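Sulfhydryl oxidase 1 (Homo sapiens, PDB 3LLK) catalyses the formation of disulfide bonds from protein thiols, passing the electrons through a bound FAD to molecular oxygen. Local coordinates at residues C108-R116 with P207-K215; W123-A134 with P185-H196. One frame throughout, in Å; residues are numbered along the deposited sequence.

Interaction 1: residues C108-R116 with P207-K215. With FAD (flavin-adenine dinucleotide), chain D.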
loop_
_atom_site.group_PDB
_atom_site.type_symbol
_atom_site.label_atom_id
_atom_site.label_comp_id
_atom_site.label_asym_id
_atom_site.label_seq_id
_atom_site.Cartn_x
_atom_site.Cartn_y
_atom_site.Cartn_z
ATOM N N CYS A 108 6.938 5.936 8.911
ATOM C CA CYS A 108 6.002 4.999 9.525
ATOM C C CYS A 108 6.499 4.468 10.874
ATOM O O CYS A 108 6.013 3.456 11.386
ATOM C CB CYS A 108 5.748 3.843 8.565
ATOM S SG CYS A 108 4.521 4.208 7.267
ATOM N N GLN A 109 7.463 5.177 11.445
ATOM C CA GLN A 109 8.060 4.817 12.726
ATOM C C GLN A 109 7.094 5.038 13.893
ATOM O O GLN A 109 6.675 6.156 14.143
ATOM C CB GLN A 109 9.321 5.668 12.927
ATOM C CG GLN A 109 10.014 5.503 14.263
ATOM C CD GLN A 109 10.607 4.133 14.433
ATOM O OE1 GLN A 109 9.897 3.170 14.725
ATOM N NE2 GLN A 109 11.922 4.028 14.232
ATOM N N GLY A 110 6.734 3.974 14.603
ATOM C CA GLY A 110 5.838 4.137 15.738
ATOM C C GLY A 110 6.610 4.635 16.954
ATOM O O GLY A 110 7.810 4.379 17.055
ATOM N N SER A 111 5.948 5.351 17.865
ATOM C CA SER A 111 6.619 5.848 19.071
ATOM C C SER A 111 6.975 4.649 19.951
ATOM O O SER A 111 7.763 4.752 20.887
ATOM C CB SER A 111 5.722 6.829 19.840
ATOM O OG SER A 111 4.526 6.214 20.298
ATOM N N GLU A 112 6.362 3.514 19.635
ATOM C CA GLU A 112 6.603 2.249 20.316
ATOM C C GLU A 112 6.513 1.169 19.236
ATOM O O GLU A 112 5.728 1.284 18.293
ATOM C CB GLU A 112 5.562 1.990 21.407
ATOM C CG GLU A 112 5.727 2.851 22.648
ATOM C CD GLU A 112 4.786 2.443 23.770
ATOM O OE1 GLU A 112 4.965 1.341 24.342
ATOM O OE2 GLU A 112 3.862 3.228 24.080
ATOM N N PRO A 113 7.324 0.108 19.360
ATOM C CA PRO A 113 7.372 -1.009 18.413
ATOM C C PRO A 113 6.028 -1.551 17.926
ATOM O O PRO A 113 5.879 -1.864 16.744
ATOM C CB PRO A 113 8.180 -2.059 19.172
ATOM C CG PRO A 113 9.165 -1.204 19.934
ATOM C CD PRO A 113 8.269 -0.110 20.474
ATOM N N HIS A 114 5.055 -1.670 18.822
ATOM C CA HIS A 114 3.755 -2.194 18.427
ATOM C C HIS A 114 2.863 -1.181 17.691
ATOM O O HIS A 114 1.817 -1.547 17.161
ATOM C CB HIS A 114 3.009 -2.755 19.646
ATOM C CG HIS A 114 2.860 -1.780 20.772
ATOM N ND1 HIS A 114 3.862 -1.539 21.686
ATOM C CD2 HIS A 114 1.832 -0.970 21.119
ATOM C CE1 HIS A 114 3.458 -0.622 22.548
ATOM N NE2 HIS A 114 2.229 -0.261 22.227
ATOM N N PHE A 115 3.272 0.083 17.661
ATOM C CA PHE A 115 2.492 1.115 16.974
ATOM C C PHE A 115 2.971 1.289 15.536
ATOM O O PHE A 115 4.155 1.104 15.233
ATOM C CB PHE A 115 2.621 2.476 17.673
ATOM C CG PHE A 115 1.881 2.581 18.979
ATOM C CD1 PHE A 115 2.459 3.245 20.060
ATOM C CD2 PHE A 115 0.606 2.043 19.128
ATOM C CE1 PHE A 115 1.777 3.372 21.273
ATOM C CE2 PHE A 115 -0.082 2.165 20.334
ATOM C CZ PHE A 115 0.505 2.829 21.408
ATOM N N ARG A 116 2.036 1.639 14.659
ATOM C CA ARG A 116 2.342 1.899 13.265
ATOM C C ARG A 116 3.160 0.793 12.606
ATOM O O ARG A 116 2.804 -0.380 12.666
ATOM C CB ARG A 116 3.074 3.243 13.184
ATOM C CG ARG A 116 2.395 4.335 14.028
ATOM C CD ARG A 116 3.032 5.703 13.849
ATOM N NE ARG A 116 2.638 6.315 12.581
ATOM C CZ ARG A 116 3.445 7.032 11.806
ATOM N NH1 ARG A 116 4.707 7.232 12.170
ATOM N NH2 ARG A 116 2.991 7.546 10.665
ATOM N N PRO A 207 -7.677 3.148 22.195
ATOM C CA PRO A 207 -6.582 2.683 23.051
ATOM C C PRO A 207 -5.365 2.216 22.246
ATOM O O PRO A 207 -4.244 2.235 22.751
ATOM C CB PRO A 207 -7.231 1.553 23.841
ATOM C CG PRO A 207 -8.636 2.079 24.036
ATOM C CD PRO A 207 -8.972 2.609 22.655
ATOM N N SER A 208 -5.588 1.824 20.993
ATOM C CA SER A 208 -4.516 1.344 20.115
ATOM C C SER A 208 -3.849 2.432 19.269
ATOM O O SER A 208 -2.961 2.150 18.464
ATOM C CB SER A 208 -5.064 0.269 19.180
ATOM O OG SER A 208 -6.069 0.805 18.333
ATOM N N GLU A 209 -4.274 3.673 19.457
ATOM C CA GLU A 209 -3.730 4.799 18.705
ATOM C C GLU A 209 -2.362 5.240 19.228
ATOM O O GLU A 209 -2.178 5.420 20.429
ATOM C CB GLU A 209 -4.712 5.968 18.788
ATOM C CG GLU A 209 -4.309 7.214 18.028
ATOM C CD GLU A 209 -5.301 8.341 18.253
ATOM O OE1 GLU A 209 -5.384 8.837 19.401
ATOM O OE2 GLU A 209 -6.009 8.715 17.291
ATOM N N ASP A 210 -1.401 5.401 18.327
ATOM C CA ASP A 210 -0.069 5.862 18.719
ATOM C C ASP A 210 -0.261 7.305 19.203
ATOM O O ASP A 210 -0.641 8.180 18.429
ATOM C CB ASP A 210 0.878 5.818 17.511
ATOM C CG ASP A 210 2.335 6.054 17.891
ATOM O OD1 ASP A 210 3.221 5.525 17.184
ATOM O OD2 ASP A 210 2.595 6.767 18.883
ATOM N N PRO A 211 -0.009 7.568 20.496
ATOM C CA PRO A 211 -0.176 8.924 21.035
ATOM C C PRO A 211 0.551 10.010 20.252
ATOM O O PRO A 211 0.080 11.149 20.161
ATOM C CB PRO A 211 0.353 8.795 22.460
ATOM C CG PRO A 211 0.023 7.370 22.814
ATOM C CD PRO A 211 0.442 6.641 21.551
ATOM N N GLN A 212 1.691 9.655 19.673
ATOM C CA GLN A 212 2.484 10.620 18.926
ATOM C C GLN A 212 1.976 10.873 17.511
ATOM O O GLN A 212 2.436 11.789 16.839
ATOM C CB GLN A 212 3.943 10.160 18.892
ATOM C CG GLN A 212 4.935 11.189 19.426
ATOM C CD GLN A 212 4.433 11.899 20.677
ATOM O OE1 GLN A 212 4.074 11.265 21.669
ATOM N NE2 GLN A 212 4.406 13.222 20.628
ATOM N N PHE A 213 1.022 10.065 17.064
ATOM C CA PHE A 213 0.461 10.214 15.723
ATOM C C PHE A 213 -1.053 10.009 15.753
ATOM O O PHE A 213 -1.567 8.998 15.275
ATOM C CB PHE A 213 1.122 9.203 14.786
ATOM C CG PHE A 213 2.593 9.434 14.601
ATOM C CD1 PHE A 213 3.054 10.351 13.655
ATOM C CD2 PHE A 213 3.517 8.779 15.407
ATOM C CE1 PHE A 213 4.413 10.614 13.514
ATOM C CE2 PHE A 213 4.886 9.036 15.275
ATOM C CZ PHE A 213 5.331 9.959 14.323
ATOM N N PRO A 214 -1.787 10.977 16.325
ATOM C CA PRO A 214 -3.250 10.928 16.437
ATOM C C PRO A 214 -3.930 10.813 15.079
ATOM O O PRO A 214 -3.491 11.425 14.109
ATOM C CB PRO A 214 -3.594 12.252 17.118
ATOM C CG PRO A 214 -2.347 12.603 17.862
ATOM C CD PRO A 214 -1.264 12.230 16.899
ATOM N N LYS A 215 -5.007 10.037 15.021
ATOM C CA LYS A 215 -5.754 9.862 13.783
ATOM C C LYS A 215 -6.530 11.136 13.451
ATOM O O LYS A 215 -7.086 11.782 14.337
ATOM C CB LYS A 215 -6.743 8.701 13.921
ATOM C CG LYS A 215 -6.106 7.346 14.160
ATOM C CD LYS A 215 -5.224 6.943 12.993
ATOM C CE LYS A 215 -4.696 5.536 13.165
ATOM N NZ LYS A 215 -3.825 5.141 12.024
HETATM P PA FAD D . -1.851 4.983 8.817
HETATM O O1A FAD D . -1.135 3.682 8.706
HETATM O O2A FAD D . -3.330 5.091 8.926
HETATM O O5B FAD D . -1.418 5.948 7.659
HETATM C C5B FAD D . -0.201 5.867 6.914
HETATM C C4B FAD D . 0.045 7.307 6.549
HETATM O O4B FAD D . -0.650 7.498 5.286
HETATM C C3B FAD D . -0.072 8.557 7.449
HETATM O O3B FAD D . 1.029 8.807 8.321
HETATM C C2B FAD D . -0.374 9.568 6.438
HETATM O O2B FAD D . 0.734 10.187 5.860
HETATM C C1B FAD D . -1.144 8.841 5.326
HETATM N N9A FAD D . -2.573 8.819 5.351
HETATM C C8A FAD D . -3.521 8.905 6.405
HETATM N N7A FAD D . -4.766 8.891 6.059
HETATM C C5A FAD D . -4.678 8.802 4.676
HETATM C C6A FAD D . -5.702 8.793 3.709
HETATM N N6A FAD D . -7.003 8.900 4.011
HETATM N N1A FAD D . -5.382 8.723 2.367
HETATM C C2A FAD D . -4.100 8.732 1.909
HETATM N N3A FAD D . -3.073 8.744 2.865
HETATM C C4A FAD D . -3.429 8.778 4.250
HETATM N N1 FAD D . -6.147 -1.336 12.484
HETATM C C2 FAD D . -7.039 -1.591 13.504
HETATM O O2 FAD D . -6.616 -1.447 14.663
HETATM N N3 FAD D . -8.283 -1.947 13.000
HETATM C C4 FAD D . -8.684 -2.064 11.646
HETATM O O4 FAD D . -9.865 -2.451 11.359
HETATM C C4X FAD D . -7.715 -1.790 10.702
HETATM N N5 FAD D . -7.984 -1.981 9.308
HETATM C C5X FAD D . -7.008 -1.833 8.286
HETATM C C6 FAD D . -7.369 -2.164 6.965
HETATM C C7 FAD D . -6.393 -1.989 5.944
HETATM C C7M FAD D . -6.855 -2.370 4.537
HETATM C C8 FAD D . -5.088 -1.493 6.238
HETATM C C8M FAD D . -3.934 -1.206 5.298
HETATM C C9 FAD D . -4.758 -1.210 7.563
HETATM C C9A FAD D . -5.641 -1.396 8.659
HETATM N N10 FAD D . -5.522 -1.150 10.120
HETATM C C10 FAD D . -6.406 -1.410 11.135
HETATM C "C1'" FAD D . -4.352 -0.436 10.522
HETATM C "C2'" FAD D . -4.407 1.061 10.577
HETATM O "O2'" FAD D . -5.194 1.583 9.478
HETATM C "C3'" FAD D . -3.114 1.817 10.597
HETATM O "O3'" FAD D . -2.310 1.431 9.489
HETATM C "C4'" FAD D . -2.277 1.864 11.864
HETATM O "O4'" FAD D . -3.126 2.030 13.039
HETATM C "C5'" FAD D . -1.137 2.788 11.908
HETATM O "O5'" FAD D . -1.674 4.111 11.851
HETATM P P FAD D . -0.861 5.389 11.510
HETATM O O1P FAD D . -1.419 6.387 12.424
HETATM O O2P FAD D . 0.609 5.191 11.606
HETATM O O3P FAD D . -1.181 5.826 9.994
#
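D210 reaches into the 108-116 loop with both carboxylate oxygens. The backbone N of S111 donates to OD1 of D210 at 2.8 Å, a nearly straight bond that uses the syn lone pair, while OG of S111 donates to OD2 of D210. A chi1 of -170° places the D210 carboxylate beside S111, where OD2 also accepts from the backbone N of Q212, which comes from above the carboxylate plane. That last bond makes an Asx turn, inside the type I turn from D210 to F213; the 108-116 loop has its own type I turn, from E112 to F115.

Two ring contacts accompany these bonds. CA of D210 stands over the centre of the F115 ring, 3.7 Å from the centroid, in a CH-pi contact, and CD of P211 approaches CE1 of the same ring at 3.5 Å. The guanidinium of R116 lies flat on the F213 ring, planes 17° apart, with CZ 3.8 Å from the ring centroid in a cation-pi stack that sets NH1 over the ring.

Further bonds of R116 lie at its edge. NH1 donates to O of Q109 at 3.0 Å, almost within the guanidinium plane but from above the carbonyl plane, and NE donates to O2P of FAD at a very short 2.5 Å. The bend at chi3 (76°) lets the chain run past the phosphate and the guanidinium turn flat against F213. NZ of K215 makes weak hydrogen bonds to O4' and O2A of FAD; its modelled position is too close to the phosphate to say more.

A disulfide from C108 to C120 ties the loop to helix 118-134. Together the stack and the bond to Q109 fix the rotation of a guanidinium whose positive charge, with that of K215, probably offsets the negative charge of the FAD diphosphate.

Interaction 2: residues W123-A134 with P185-H196. With FAD (flavin-adenine dinucleotide), chain D.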
loop_
_atom_site.group_PDB
_atom_site.type_symbol
_atom_site.label_atom_id
_atom_site.label_comp_id
_atom_site.label_asym_id
_atom_site.label_seq_id
_atom_site.Cartn_x
_atom_site.Cartn_y
_atom_site.Cartn_z
ATOM N N TRP A 123 -0.446 1.062 3.767
ATOM C CA TRP A 123 -1.357 2.106 3.308
ATOM C C TRP A 123 -0.607 2.998 2.320
ATOM O O TRP A 123 -1.111 3.303 1.237
ATOM C CB TRP A 123 -1.827 2.986 4.473
ATOM C CG TRP A 123 -3.059 2.510 5.183
ATOM C CD1 TRP A 123 -3.185 2.239 6.516
ATOM C CD2 TRP A 123 -4.359 2.311 4.609
ATOM N NE1 TRP A 123 -4.483 1.887 6.807
ATOM C CE2 TRP A 123 -5.222 1.922 5.655
ATOM C CE3 TRP A 123 -4.876 2.428 3.309
ATOM C CZ2 TRP A 123 -6.581 1.645 5.443
ATOM C CZ3 TRP A 123 -6.232 2.151 3.100
ATOM C CH2 TRP A 123 -7.064 1.763 4.165
ATOM N N VAL A 124 0.597 3.425 2.703
ATOM C CA VAL A 124 1.379 4.309 1.846
ATOM C C VAL A 124 1.619 3.655 0.502
ATOM O O VAL A 124 1.370 4.274 -0.532
ATOM C CB VAL A 124 2.734 4.701 2.489
ATOM C CG1 VAL A 124 3.506 5.659 1.559
ATOM C CG2 VAL A 124 2.486 5.390 3.818
ATOM N N LEU A 125 2.063 2.398 0.520
ATOM C CA LEU A 125 2.316 1.647 -0.709
ATOM C C LEU A 125 1.057 1.582 -1.573
ATOM O O LEU A 125 1.108 1.876 -2.769
ATOM C CB LEU A 125 2.796 0.222 -0.379
ATOM C CG LEU A 125 2.913 -0.819 -1.509
ATOM C CD1 LEU A 125 3.821 -0.290 -2.616
ATOM C CD2 LEU A 125 3.473 -2.141 -0.958
ATOM N N PHE A 126 -0.073 1.212 -0.964
ATOM C CA PHE A 126 -1.344 1.111 -1.691
ATOM C C PHE A 126 -1.740 2.432 -2.372
ATOM O O PHE A 126 -2.069 2.452 -3.560
ATOM C CB PHE A 126 -2.492 0.668 -0.755
ATOM C CG PHE A 126 -2.451 -0.794 -0.349
ATOM C CD1 PHE A 126 -1.609 -1.705 -0.986
ATOM C CD2 PHE A 126 -3.269 -1.250 0.683
ATOM C CE1 PHE A 126 -1.581 -3.058 -0.594
ATOM C CE2 PHE A 126 -3.251 -2.595 1.081
ATOM C CZ PHE A 126 -2.405 -3.496 0.441
ATOM N N HIS A 127 -1.741 3.523 -1.609
ATOM C CA HIS A 127 -2.095 4.831 -2.160
ATOM C C HIS A 127 -1.167 5.175 -3.322
ATOM O O HIS A 127 -1.602 5.661 -4.369
ATOM C CB HIS A 127 -1.982 5.926 -1.091
ATOM C CG HIS A 127 -3.057 5.874 -0.053
ATOM N ND1 HIS A 127 -4.386 6.079 -0.350
ATOM C CD2 HIS A 127 -3.006 5.606 1.275
ATOM C CE1 HIS A 127 -5.107 5.936 0.745
ATOM N NE2 HIS A 127 -4.294 5.651 1.745
ATOM N N PHE A 128 0.113 4.899 -3.143
ATOM C CA PHE A 128 1.075 5.217 -4.177
ATOM C C PHE A 128 0.772 4.452 -5.451
ATOM O O PHE A 128 0.827 5.025 -6.543
ATOM C CB PHE A 128 2.496 4.940 -3.694
ATOM C CG PHE A 128 3.512 5.891 -4.255
ATOM C CD1 PHE A 128 3.795 5.900 -5.615
ATOM C CD2 PHE A 128 4.161 6.802 -3.425
ATOM C CE1 PHE A 128 4.712 6.805 -6.151
ATOM C CE2 PHE A 128 5.083 7.712 -3.946
ATOM C CZ PHE A 128 5.358 7.714 -5.314
ATOM N N LEU A 129 0.424 3.172 -5.317
ATOM C CA LEU A 129 0.105 2.358 -6.479
ATOM C C LEU A 129 -1.103 2.935 -7.219
ATOM O O LEU A 129 -1.089 2.996 -8.442
ATOM C CB LEU A 129 -0.162 0.896 -6.075
ATOM C CG LEU A 129 1.063 0.138 -5.536
ATOM C CD1 LEU A 129 0.658 -1.244 -5.049
ATOM C CD2 LEU A 129 2.117 0.028 -6.636
ATOM N N THR A 130 -2.136 3.365 -6.495
ATOM C CA THR A 130 -3.313 3.927 -7.168
ATOM C C THR A 130 -2.977 5.210 -7.916
ATOM O O THR A 130 -3.462 5.435 -9.037
ATOM C CB THR A 130 -4.489 4.218 -6.191
ATOM O OG1 THR A 130 -4.085 5.154 -5.183
ATOM C CG2 THR A 130 -4.960 2.936 -5.543
ATOM N N VAL A 131 -2.141 6.048 -7.308
ATOM C CA VAL A 131 -1.768 7.293 -7.944
ATOM C C VAL A 131 -0.896 7.061 -9.168
ATOM O O VAL A 131 -1.097 7.699 -10.196
ATOM C CB VAL A 131 -1.062 8.249 -6.963
ATOM C CG1 VAL A 131 -0.526 9.469 -7.719
ATOM C CG2 VAL A 131 -2.065 8.702 -5.891
ATOM N N GLN A 132 0.068 6.155 -9.067
ATOM C CA GLN A 132 0.923 5.852 -10.205
ATOM C C GLN A 132 0.048 5.425 -11.388
ATOM O O GLN A 132 0.296 5.814 -12.528
ATOM C CB GLN A 132 1.883 4.716 -9.869
ATOM C CG GLN A 132 3.000 5.077 -8.913
ATOM C CD GLN A 132 4.175 5.736 -9.613
ATOM O OE1 GLN A 132 4.149 6.927 -9.905
ATOM N NE2 GLN A 132 5.208 4.956 -9.892
ATOM N N ALA A 133 -0.977 4.625 -11.103
ATOM C CA ALA A 133 -1.883 4.128 -12.141
ATOM C C ALA A 133 -2.757 5.222 -12.738
ATOM O O ALA A 133 -3.265 5.072 -13.853
ATOM C CB ALA A 133 -2.781 3.022 -11.570
ATOM N N ALA A 134 -2.939 6.307 -11.990
ATOM C CA ALA A 134 -3.770 7.412 -12.439
ATOM C C ALA A 134 -2.970 8.458 -13.204
ATOM O O ALA A 134 -3.542 9.314 -13.875
ATOM C CB ALA A 134 -4.476 8.056 -11.250
ATOM N N PRO A 185 -9.274 5.368 -12.958
ATOM C CA PRO A 185 -8.079 5.427 -12.110
ATOM C C PRO A 185 -8.205 6.531 -11.054
ATOM O O PRO A 185 -7.859 6.328 -9.896
ATOM C CB PRO A 185 -6.961 5.692 -13.115
ATOM C CG PRO A 185 -7.462 5.000 -14.354
ATOM C CD PRO A 185 -8.909 5.423 -14.384
ATOM N N ASN A 186 -8.721 7.693 -11.448
ATOM C CA ASN A 186 -8.875 8.799 -10.498
ATOM C C ASN A 186 -9.865 8.448 -9.400
ATOM O O ASN A 186 -9.643 8.758 -8.222
ATOM C CB ASN A 186 -9.330 10.082 -11.199
ATOM C CG ASN A 186 -8.217 10.739 -11.992
ATOM O OD1 ASN A 186 -7.031 10.541 -11.714
ATOM N ND2 ASN A 186 -8.594 11.543 -12.972
ATOM N N ALA A 187 -10.966 7.814 -9.789
ATOM C CA ALA A 187 -11.979 7.396 -8.829
ATOM C C ALA A 187 -11.365 6.397 -7.850
ATOM O O ALA A 187 -11.679 6.415 -6.658
ATOM C CB ALA A 187 -13.164 6.754 -9.557
ATOM N N ALA A 188 -10.505 5.517 -8.363
ATOM C CA ALA A 188 -9.862 4.507 -7.526
ATOM C C ALA A 188 -8.977 5.193 -6.494
ATOM O O ALA A 188 -8.914 4.770 -5.337
ATOM C CB ALA A 188 -9.036 3.550 -8.381
ATOM N N VAL A 189 -8.302 6.256 -6.913
ATOM C CA VAL A 189 -7.445 7.004 -5.998
ATOM C C VAL A 189 -8.282 7.585 -4.861
ATOM O O VAL A 189 -7.921 7.471 -3.687
ATOM C CB VAL A 189 -6.721 8.166 -6.717
ATOM C CG1 VAL A 189 -6.167 9.159 -5.692
ATOM C CG2 VAL A 189 -5.584 7.612 -7.576
ATOM N N LEU A 190 -9.402 8.206 -5.221
ATOM C CA LEU A 190 -10.287 8.824 -4.246
ATOM C C LEU A 190 -10.986 7.785 -3.388
ATOM O O LEU A 190 -11.270 8.026 -2.220
ATOM C CB LEU A 190 -11.331 9.691 -4.953
ATOM C CG LEU A 190 -10.811 10.958 -5.635
ATOM C CD1 LEU A 190 -11.930 11.605 -6.439
ATOM C CD2 LEU A 190 -10.275 11.924 -4.586
ATOM N N TRP A 191 -11.286 6.634 -3.973
ATOM C CA TRP A 191 -11.960 5.579 -3.225
ATOM C C TRP A 191 -11.090 5.090 -2.073
ATOM O O TRP A 191 -11.574 4.892 -0.956
ATOM C CB TRP A 191 -12.293 4.376 -4.117
ATOM C CG TRP A 191 -13.077 3.338 -3.357
ATOM C CD1 TRP A 191 -14.434 3.289 -3.206
ATOM C CD2 TRP A 191 -12.549 2.283 -2.539
ATOM N NE1 TRP A 191 -14.785 2.282 -2.343
ATOM C CE2 TRP A 191 -13.649 1.646 -1.917
ATOM C CE3 TRP A 191 -11.255 1.819 -2.266
ATOM C CZ2 TRP A 191 -13.497 0.568 -1.041
ATOM C CZ3 TRP A 191 -11.101 0.742 -1.391
ATOM C CH2 TRP A 191 -12.222 0.130 -0.790
ATOM N N LEU A 192 -9.811 4.869 -2.354
ATOM C CA LEU A 192 -8.891 4.376 -1.328
ATOM C C LEU A 192 -8.672 5.451 -0.274
ATOM O O LEU A 192 -8.590 5.164 0.921
ATOM C CB LEU A 192 -7.547 3.995 -1.953
ATOM C CG LEU A 192 -6.597 3.196 -1.048
ATOM C CD1 LEU A 192 -7.263 1.911 -0.599
ATOM C CD2 LEU A 192 -5.305 2.901 -1.805
ATOM N N TRP A 193 -8.574 6.693 -0.733
ATOM C CA TRP A 193 -8.369 7.828 0.149
ATOM C C TRP A 193 -9.502 7.967 1.158
ATOM O O TRP A 193 -9.263 8.033 2.369
ATOM C CB TRP A 193 -8.259 9.108 -0.681
ATOM C CG TRP A 193 -8.551 10.367 0.083
ATOM C CD1 TRP A 193 -7.754 10.972 1.012
ATOM C CD2 TRP A 193 -9.734 11.171 -0.018
ATOM N NE1 TRP A 193 -8.366 12.104 1.494
ATOM C CE2 TRP A 193 -9.583 12.250 0.881
ATOM C CE3 TRP A 193 -10.906 11.082 -0.780
ATOM C CZ2 TRP A 193 -10.566 13.240 1.043
ATOM C CZ3 TRP A 193 -11.887 12.066 -0.620
ATOM C CH2 TRP A 193 -11.707 13.130 0.287
ATOM N N SER A 194 -10.737 8.015 0.663
ATOM C CA SER A 194 -11.880 8.166 1.556
ATOM C C SER A 194 -12.095 6.919 2.400
ATOM O O SER A 194 -12.521 7.018 3.546
ATOM C CB SER A 194 -13.153 8.511 0.767
ATOM O OG SER A 194 -13.531 7.465 -0.096
ATOM N N SER A 195 -11.803 5.747 1.845
ATOM C CA SER A 195 -11.962 4.515 2.612
ATOM C C SER A 195 -10.963 4.524 3.773
ATOM O O SER A 195 -11.264 4.071 4.875
ATOM C CB SER A 195 -11.730 3.285 1.726
ATOM O OG SER A 195 -12.826 3.053 0.843
ATOM N N HIS A 196 -9.772 5.056 3.525
ATOM C CA HIS A 196 -8.758 5.131 4.565
ATOM C C HIS A 196 -9.245 6.095 5.661
ATOM O O HIS A 196 -9.055 5.846 6.855
ATOM C CB HIS A 196 -7.429 5.594 3.951
ATOM C CG HIS A 196 -6.261 5.522 4.888
ATOM N ND1 HIS A 196 -4.961 5.693 4.463
ATOM C CD2 HIS A 196 -6.194 5.310 6.225
ATOM C CE1 HIS A 196 -4.142 5.589 5.497
ATOM N NE2 HIS A 196 -4.865 5.359 6.578
HETATM P PA FAD D . -1.851 4.983 8.817
HETATM O O1A FAD D . -1.135 3.682 8.706
HETATM O O2A FAD D . -3.330 5.091 8.926
HETATM O O5B FAD D . -1.418 5.948 7.659
HETATM C C5B FAD D . -0.201 5.867 6.914
HETATM C C4B FAD D . 0.045 7.307 6.549
HETATM O O4B FAD D . -0.650 7.498 5.286
HETATM C C3B FAD D . -0.072 8.557 7.449
HETATM O O3B FAD D . 1.029 8.807 8.321
HETATM C C2B FAD D . -0.374 9.568 6.438
HETATM O O2B FAD D . 0.734 10.187 5.860
HETATM C C1B FAD D . -1.144 8.841 5.326
HETATM N N9A FAD D . -2.573 8.819 5.351
HETATM C C8A FAD D . -3.521 8.905 6.405
HETATM N N7A FAD D . -4.766 8.891 6.059
HETATM C C5A FAD D . -4.678 8.802 4.676
HETATM C C6A FAD D . -5.702 8.793 3.709
HETATM N N6A FAD D . -7.003 8.900 4.011
HETATM N N1A FAD D . -5.382 8.723 2.367
HETATM C C2A FAD D . -4.100 8.732 1.909
HETATM N N3A FAD D . -3.073 8.744 2.865
HETATM C C4A FAD D . -3.429 8.778 4.250
HETATM N N1 FAD D . -6.147 -1.336 12.484
HETATM C C2 FAD D . -7.039 -1.591 13.504
HETATM O O2 FAD D . -6.616 -1.447 14.663
HETATM N N3 FAD D . -8.283 -1.947 13.000
HETATM C C4 FAD D . -8.684 -2.064 11.646
HETATM O O4 FAD D . -9.865 -2.451 11.359
HETATM C C4X FAD D . -7.715 -1.790 10.702
HETATM N N5 FAD D . -7.984 -1.981 9.308
HETATM C C5X FAD D . -7.008 -1.833 8.286
HETATM C C6 FAD D . -7.369 -2.164 6.965
HETATM C C7 FAD D . -6.393 -1.989 5.944
HETATM C C7M FAD D . -6.855 -2.370 4.537
HETATM C C8 FAD D . -5.088 -1.493 6.238
HETATM C C8M FAD D . -3.934 -1.206 5.298
HETATM C C9 FAD D . -4.758 -1.210 7.563
HETATM C C9A FAD D . -5.641 -1.396 8.659
HETATM N N10 FAD D . -5.522 -1.150 10.120
HETATM C C10 FAD D . -6.406 -1.410 11.135
HETATM C "C1'" FAD D . -4.352 -0.436 10.522
HETATM C "C2'" FAD D . -4.407 1.061 10.577
HETATM O "O2'" FAD D . -5.194 1.583 9.478
HETATM C "C3'" FAD D . -3.114 1.817 10.597
HETATM O "O3'" FAD D . -2.310 1.431 9.489
HETATM C "C4'" FAD D . -2.277 1.864 11.864
HETATM O "O4'" FAD D . -3.126 2.030 13.039
HETATM C "C5'" FAD D . -1.137 2.788 11.908
HETATM O "O5'" FAD D . -1.674 4.111 11.851
HETATM P P FAD D . -0.861 5.389 11.510
HETATM O O1P FAD D . -1.419 6.387 12.424
HETATM O O2P FAD D . 0.609 5.191 11.606
HETATM O O3P FAD D . -1.181 5.826 9.994
HETATM O O HOH W 1 -5.446 6.741 -3.065
HETATM O O HOH W 2 -5.954 4.524 -9.801
#
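W123 and H196 stack face to face, the five-membered ring of the indole and the imidazole lying 3.5 Å apart between centroids with planes at 8°. The opposite face of the indole receives the C8M methyl of FAD, and NE1 of W123 donates to O2' of FAD at 2.8 Å. A leucine in place of W123 would probably leave the imidazole of H196 with no ring on that face and take away the N-H that O2' of FAD accepts. F126 offers CB to CD2 of L192, while its ring packs on I154 and V158 of helix 150-161.

NE2 of H127 and ND1 of H196 share a hydrogen bond of 2.8 Å, the two rings meeting rim to rim. This aromatic cluster lies between two antiparallel helices, 162° apart in direction with axes 8.5 Å from each other, part of the Erv1/Alr helical domain. Both imidazoles turn a face to the adenine, and NE2 of H196 donates to O2A of FAD at 2.8 Å. L192 is a knob in a hole formed by W123, F126, H127 and T130.

One turn on, T130 sets OG1 between its backbone N and carbonyl carbon (chi1 60°), where it donates to O of H127; a water bridges OG1, ND1 of H127 and O of V189. V131 meets V189 through CG2 methyls, and at the far end CB of A134 packs 3.9 Å from CB of P185.

In the fold
From the N terminus, the chain runs through its first helices before reaching the loop 108-116, the first half of interaction 1, then enters helix 118-134, which carries the first half of interaction 2. Helices 150-161 and 165-179 follow, and helix 185-203 returns to pair with 118-134, closing the inner loop. The chain then reaches 207-215, which closes the outer loop against 108-116, so interaction 2 is nested inside interaction 1. Their centres are about 23 Å apart, yet both touch FAD: the surface loops meet its diphosphate, the buried helix pair its adenine, flavin and, through H196, the diphosphate as well. C108 SG also packs against V124.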